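Probable porin (Pseudomonas aeruginosa, PDB 4FSO) probably acts as an outer-membrane porin, a beta-barrel channel of the OprD family that lets small solutes cross the outer membrane. Local coordinates at residues G278-M282 with L298-L302; V218-L224 with W243-A249. All coordinates share one frame. Residues are numbered along the deposited sequence.

How the contacts relate
Both contacts involve the antiparallel barrel sheet, but only contact 2 pairs two of its strands. It lies within the wall, zipping two successive strands together by backbone hydrogen bonds and burying 839 Å². Contact 1 sets a wall strand against a loop folded inside the barrel; it buries 265 Å² and is held by one side-chain to backbone hydrogen bond. Contact 1 is the more buried. Contact 2 has a mixed character, with salt bridges of Arg-220 with Glu-247 and Arg-222 with Asp-245 on its outer face and aromatic rings within. Their centres lie about 17 Å apart, and they meet where Leu-298 CD2 packs 4.2 Å from Phe-244 CD1.

Contact 1: residues G278-M282 with L298-L302; sequences GWQRM and LANYL. With C8E ((hydroxyethyloxy)tri(ethyloxy)octane), chain F.
Residues 278-282 run as an extended strand (phi -108 to -147°, psi 133 to 154°), while 298-302 form no regular helix or strand. Leu-298 to Tyr-301 make a type I turn, with Ala-299 at -56/-36° and Asn-300 at -100/25°, closed by Tyr-301 N to Leu-298 O at 3.2 Å. CA atoms come nearest at Gly-278/Ala-299 (6.2 Å) and Gln-280/Asn-300 (6.6 Å). The polar link is Asn-300 N to Gln-280 OE1, 2.8 Å and 152°; Gln-280 reaches it with chi1 and chi2 both t and chi3 at -57°, its NE2 bonding to the backbone oxygens of Asp-306 and Phe-307. The turn belongs to the loop joining strands 273-283 and 313-322, which folds back into the barrel and lines the wall from inside, consistent with the inward loops that narrow the channel in OprD-family porins. Van der Waals contacts gather round the same amide: Gln-280 OE1 lies 3.2 Å from Leu-298 CB and 3.2 Å from Asn-300 CB. Asn-300, chi1 m, fits against Gly-278, whose C is 4.4 Å from Asn-300 OD1; its ND2 bonds to Ser-314 and its OD1 to Gln-316. Trp-279 and Arg-281 have CA-to-CB bonds directed away from the loop; beside Trp-279 the detergent C8E places C11 3.5 Å from Trp-279 CB, and its O9 is 3.5 Å from Gly-278 O.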
# COMPACT_ATOMS: atom_id res chain seq x y z
N GLY A 278 -17.06 5.16 -0.46
CA GLY A 278 -16.22 4.82 -1.58
C GLY A 278 -16.96 4.06 -2.66
O GLY A 278 -17.95 3.39 -2.39
N TRP A 279 -16.47 4.18 -3.88
CA TRP A 279 -17.04 3.50 -5.01
C TRP A 279 -15.91 2.98 -5.89
O TRP A 279 -14.96 3.70 -6.21
CB TRP A 279 -17.89 4.48 -5.82
CG TRP A 279 -18.29 3.92 -7.16
CD1 TRP A 279 -18.82 2.69 -7.39
CD2 TRP A 279 -18.18 4.56 -8.43
NE1 TRP A 279 -19.04 2.51 -8.72
CE2 TRP A 279 -18.66 3.64 -9.39
CE3 TRP A 279 -17.72 5.80 -8.86
CZ2 TRP A 279 -18.70 3.94 -10.76
CZ3 TRP A 279 -17.78 6.10 -10.21
CH2 TRP A 279 -18.26 5.17 -11.14
N GLN A 280 -16.01 1.72 -6.29
CA GLN A 280 -14.94 1.09 -7.02
C GLN A 280 -15.54 0.27 -8.15
O GLN A 280 -16.56 -0.38 -7.96
CB GLN A 280 -14.14 0.20 -6.08
CG GLN A 280 -12.98 -0.54 -6.73
CD GLN A 280 -11.95 -1.03 -5.71
OE1 GLN A 280 -11.40 -0.24 -4.93
NE2 GLN A 280 -11.71 -2.33 -5.70
N ARG A 281 -14.89 0.30 -9.32
CA ARG A 281 -15.33 -0.47 -10.46
C ARG A 281 -14.21 -0.96 -11.36
O ARG A 281 -13.26 -0.23 -11.70
CB ARG A 281 -16.36 0.30 -11.27
CG ARG A 281 -16.77 -0.42 -12.55
CD ARG A 281 -18.02 0.18 -13.12
NE ARG A 281 -18.40 -0.52 -14.33
CZ ARG A 281 -19.61 -0.45 -14.88
NH1 ARG A 281 -20.55 0.28 -14.30
NH2 ARG A 281 -19.87 -1.12 -15.98
N MET A 282 -14.34 -2.23 -11.74
CA MET A 282 -13.41 -2.95 -12.59
C MET A 282 -14.07 -3.16 -13.96
O MET A 282 -15.27 -3.52 -14.05
CB MET A 282 -13.16 -4.31 -11.93
CG MET A 282 -11.72 -4.66 -11.55
SD MET A 282 -10.86 -3.58 -10.39
CE MET A 282 -12.16 -3.13 -9.25
N LEU A 298 -6.24 1.06 -4.30
CA LEU A 298 -7.65 1.31 -4.60
C LEU A 298 -8.42 1.66 -3.33
O LEU A 298 -8.04 1.25 -2.24
CB LEU A 298 -8.26 0.07 -5.27
CG LEU A 298 -7.68 -0.28 -6.64
CD1 LEU A 298 -8.01 -1.73 -7.00
CD2 LEU A 298 -8.21 0.71 -7.73
N ALA A 299 -9.51 2.40 -3.48
CA ALA A 299 -10.38 2.79 -2.37
C ALA A 299 -10.93 1.63 -1.56
O ALA A 299 -11.11 1.75 -0.34
CB ALA A 299 -11.53 3.65 -2.87
N ASN A 300 -11.23 0.52 -2.24
CA ASN A 300 -11.76 -0.65 -1.56
C ASN A 300 -10.73 -1.74 -1.27
O ASN A 300 -11.07 -2.92 -1.14
CB ASN A 300 -13.00 -1.21 -2.28
CG ASN A 300 -14.13 -0.20 -2.35
OD1 ASN A 300 -14.06 0.87 -1.74
ND2 ASN A 300 -15.19 -0.55 -3.09
N TYR A 301 -9.47 -1.36 -1.17
CA TYR A 301 -8.49 -2.30 -0.64
C TYR A 301 -8.66 -2.42 0.86
O TYR A 301 -8.39 -1.49 1.61
CB TYR A 301 -7.04 -1.92 -0.94
CG TYR A 301 -6.10 -2.89 -0.26
CD1 TYR A 301 -6.13 -4.25 -0.57
CD2 TYR A 301 -5.23 -2.46 0.74
CE1 TYR A 301 -5.29 -5.15 0.07
CE2 TYR A 301 -4.38 -3.36 1.38
CZ TYR A 301 -4.41 -4.70 1.04
OH TYR A 301 -3.56 -5.60 1.68
N LEU A 302 -9.10 -3.60 1.30
CA LEU A 302 -9.45 -3.84 2.69
C LEU A 302 -8.45 -4.80 3.33
O LEU A 302 -7.43 -5.12 2.72
CB LEU A 302 -10.89 -4.36 2.81
CG LEU A 302 -11.81 -3.23 3.28
CD1 LEU A 302 -11.77 -2.05 2.30
CD2 LEU A 302 -13.24 -3.71 3.55
C3 C8E F . -22.91 8.97 2.65
C4 C8E F . -24.01 8.06 2.11
C5 C8E F . -23.51 6.63 1.90
C6 C8E F . -23.35 6.28 0.43
C7 C8E F . -22.19 5.30 0.22
C8 C8E F . -22.15 4.87 -1.24
O9 C8E F . -20.94 5.18 -1.91
C10 C8E F . -20.98 6.35 -2.71
C11 C8E F . -19.66 6.47 -3.48
O12 C8E F . -19.09 7.75 -3.34

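Contact 2: residues V218-L224 with W243-A249; sequences VYRQRYL and WFDSEDA
Extended strands 219-224 and 243-248 lie antiparallel, axes 4.4 Å apart at 167°; hydrogen-bonded pairs Arg-220/Glu-247, Arg-222/Asp-245 and Leu-224/Trp-243 alternate with non-hydrogen-bonded Gln-221/Ser-246 and Tyr-223/Phe-244. Trp-243 (chi1 t, chi2 69°) has the most area buried: its N meets Leu-224 O at 2.9 Å, its O takes Leu-224 N at 3.1 Å, and CE3 packs 3.6 Å from Leu-224 CD2. Arg-220, chi1 p, bonds through N to Glu-247 O (2.8 Å), accepts Glu-247 N at O (2.9 Å) and salt-bridges through NH1 to Glu-247 OE2 (2.9 Å), with Ala-249 CB over one guanidinium face. Arg-222, chi1 m, bonds N to Asp-245 O (2.6 Å) and O to Asp-245 N (2.8 Å); its NH2 makes a weakly hydrogen-bonded salt bridge to Asp-245 OD2 (3.1 Å) and approaches Trp-243 CH2 at 3.9 Å. On the inward face Gln-221 NE2 bonds to Ser-246 OG (3.0 Å), and Tyr-223 CD1 meets Phe-244 CZ at 3.2 Å. The charges face outward at the open end of hairpin 219-231/236-248 in the barrel wall.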
# COMPACT_ATOMS: atom_id res chain seq x y z
N VAL A 218 5.00 -8.84 -18.86
CA VAL A 218 3.79 -9.26 -18.20
C VAL A 218 2.73 -8.24 -18.55
O VAL A 218 1.71 -8.57 -19.17
CB VAL A 218 4.00 -9.31 -16.69
CG1 VAL A 218 2.69 -9.69 -15.94
CG2 VAL A 218 5.14 -10.27 -16.37
N TYR A 219 2.98 -6.99 -18.17
CA TYR A 219 1.94 -5.97 -18.23
C TYR A 219 2.47 -4.57 -18.23
O TYR A 219 3.53 -4.27 -17.66
CB TYR A 219 0.90 -6.14 -17.08
CG TYR A 219 1.28 -5.62 -15.68
CD1 TYR A 219 1.10 -4.29 -15.33
CD2 TYR A 219 1.77 -6.49 -14.70
CE1 TYR A 219 1.43 -3.82 -14.07
CE2 TYR A 219 2.10 -6.03 -13.41
CZ TYR A 219 1.93 -4.70 -13.10
OH TYR A 219 2.27 -4.25 -11.83
N ARG A 220 1.70 -3.71 -18.88
CA ARG A 220 1.87 -2.27 -18.77
C ARG A 220 0.63 -1.66 -18.10
O ARG A 220 -0.49 -2.17 -18.22
CB ARG A 220 2.19 -1.64 -20.14
CG ARG A 220 1.28 -2.06 -21.29
CD ARG A 220 1.69 -1.39 -22.63
NE ARG A 220 2.80 -2.07 -23.32
CZ ARG A 220 2.70 -2.68 -24.50
NH1 ARG A 220 1.55 -2.72 -25.15
NH2 ARG A 220 3.77 -3.27 -25.04
N GLN A 221 0.86 -0.57 -17.38
CA GLN A 221 -0.17 0.04 -16.58
C GLN A 221 0.00 1.57 -16.59
O GLN A 221 1.10 2.08 -16.41
CB GLN A 221 -0.07 -0.55 -15.16
CG GLN A 221 -1.17 -0.15 -14.20
CD GLN A 221 -1.17 -1.03 -12.94
OE1 GLN A 221 -0.54 -0.69 -11.93
NE2 GLN A 221 -1.86 -2.15 -13.00
N ARG A 222 -1.09 2.28 -16.81
CA ARG A 222 -1.11 3.73 -16.70
C ARG A 222 -1.99 4.12 -15.51
O ARG A 222 -2.89 3.36 -15.12
CB ARG A 222 -1.69 4.39 -17.95
CG ARG A 222 -0.93 4.16 -19.24
CD ARG A 222 -1.50 5.05 -20.37
NE ARG A 222 -2.78 4.56 -20.90
CZ ARG A 222 -3.74 5.35 -21.38
NH1 ARG A 222 -3.61 6.67 -21.39
NH2 ARG A 222 -4.86 4.80 -21.85
N TYR A 223 -1.74 5.31 -14.98
CA TYR A 223 -2.44 5.77 -13.81
C TYR A 223 -2.71 7.27 -13.85
O TYR A 223 -1.83 8.05 -14.18
CB TYR A 223 -1.63 5.43 -12.57
CG TYR A 223 -2.11 6.16 -11.33
CD1 TYR A 223 -3.12 5.62 -10.53
CD2 TYR A 223 -1.56 7.39 -10.96
CE1 TYR A 223 -3.56 6.28 -9.38
CE2 TYR A 223 -2.01 8.07 -9.82
CZ TYR A 223 -3.00 7.51 -9.04
OH TYR A 223 -3.44 8.18 -7.92
N LEU A 224 -3.92 7.66 -13.47
CA LEU A 224 -4.29 9.04 -13.20
C LEU A 224 -4.82 9.13 -11.78
O LEU A 224 -5.61 8.30 -11.37
CB LEU A 224 -5.41 9.52 -14.11
CG LEU A 224 -5.17 10.20 -15.44
CD1 LEU A 224 -3.95 9.65 -16.11
CD2 LEU A 224 -6.38 9.94 -16.32
N TRP A 243 -7.45 6.03 -11.11
CA TRP A 243 -7.78 5.31 -12.32
C TRP A 243 -6.57 4.52 -12.81
O TRP A 243 -5.45 5.02 -12.79
CB TRP A 243 -8.21 6.29 -13.39
CG TRP A 243 -8.51 5.61 -14.67
CD1 TRP A 243 -9.55 4.77 -14.92
CD2 TRP A 243 -7.75 5.68 -15.88
NE1 TRP A 243 -9.49 4.32 -16.21
CE2 TRP A 243 -8.40 4.87 -16.83
CE3 TRP A 243 -6.58 6.35 -16.25
CZ2 TRP A 243 -7.93 4.71 -18.14
CZ3 TRP A 243 -6.11 6.19 -17.55
CH2 TRP A 243 -6.79 5.38 -18.48
N PHE A 244 -6.78 3.28 -13.24
CA PHE A 244 -5.68 2.48 -13.78
C PHE A 244 -6.05 1.81 -15.07
O PHE A 244 -7.14 1.26 -15.22
CB PHE A 244 -5.24 1.36 -12.82
CG PHE A 244 -4.60 1.84 -11.56
CD1 PHE A 244 -5.38 2.16 -10.45
CD2 PHE A 244 -3.21 1.94 -11.47
CE1 PHE A 244 -4.78 2.59 -9.26
CE2 PHE A 244 -2.61 2.37 -10.29
CZ PHE A 244 -3.40 2.69 -9.17
N ASP A 245 -5.11 1.81 -16.00
CA ASP A 245 -5.35 1.18 -17.27
C ASP A 245 -4.21 0.23 -17.46
O ASP A 245 -3.06 0.66 -17.44
CB ASP A 245 -5.38 2.24 -18.36
CG ASP A 245 -5.98 1.75 -19.63
OD1 ASP A 245 -5.97 0.53 -19.88
OD2 ASP A 245 -6.49 2.59 -20.39
N SER A 246 -4.51 -1.06 -17.62
CA SER A 246 -3.49 -2.10 -17.71
C SER A 246 -3.77 -3.11 -18.82
O SER A 246 -4.90 -3.48 -19.07
CB SER A 246 -3.34 -2.87 -16.38
OG SER A 246 -3.74 -2.06 -15.31
N GLU A 247 -2.70 -3.58 -19.46
CA GLU A 247 -2.83 -4.64 -20.44
C GLU A 247 -1.57 -5.48 -20.42
O GLU A 247 -0.55 -5.05 -19.90
CB GLU A 247 -3.00 -4.03 -21.82
CG GLU A 247 -1.81 -3.19 -22.20
CD GLU A 247 -2.01 -2.42 -23.47
OE1 GLU A 247 -3.18 -2.25 -23.88
OE2 GLU A 247 -0.99 -1.99 -24.05
N ASP A 248 -1.65 -6.69 -20.98
CA ASP A 248 -0.47 -7.52 -21.25
C ASP A 248 0.58 -6.76 -22.08
O ASP A 248 0.24 -5.91 -22.91
CB ASP A 248 -0.88 -8.82 -21.94
CG ASP A 248 -1.63 -8.60 -23.24
OD1 ASP A 248 -2.73 -8.03 -23.19
OD2 ASP A 248 -1.12 -9.01 -24.31
N ALA A 249 1.85 -7.08 -21.87
CA ALA A 249 2.95 -6.37 -22.51
C ALA A 249 4.01 -7.36 -22.96
O ALA A 249 4.15 -8.42 -22.33
CB ALA A 249 3.57 -5.37 -21.54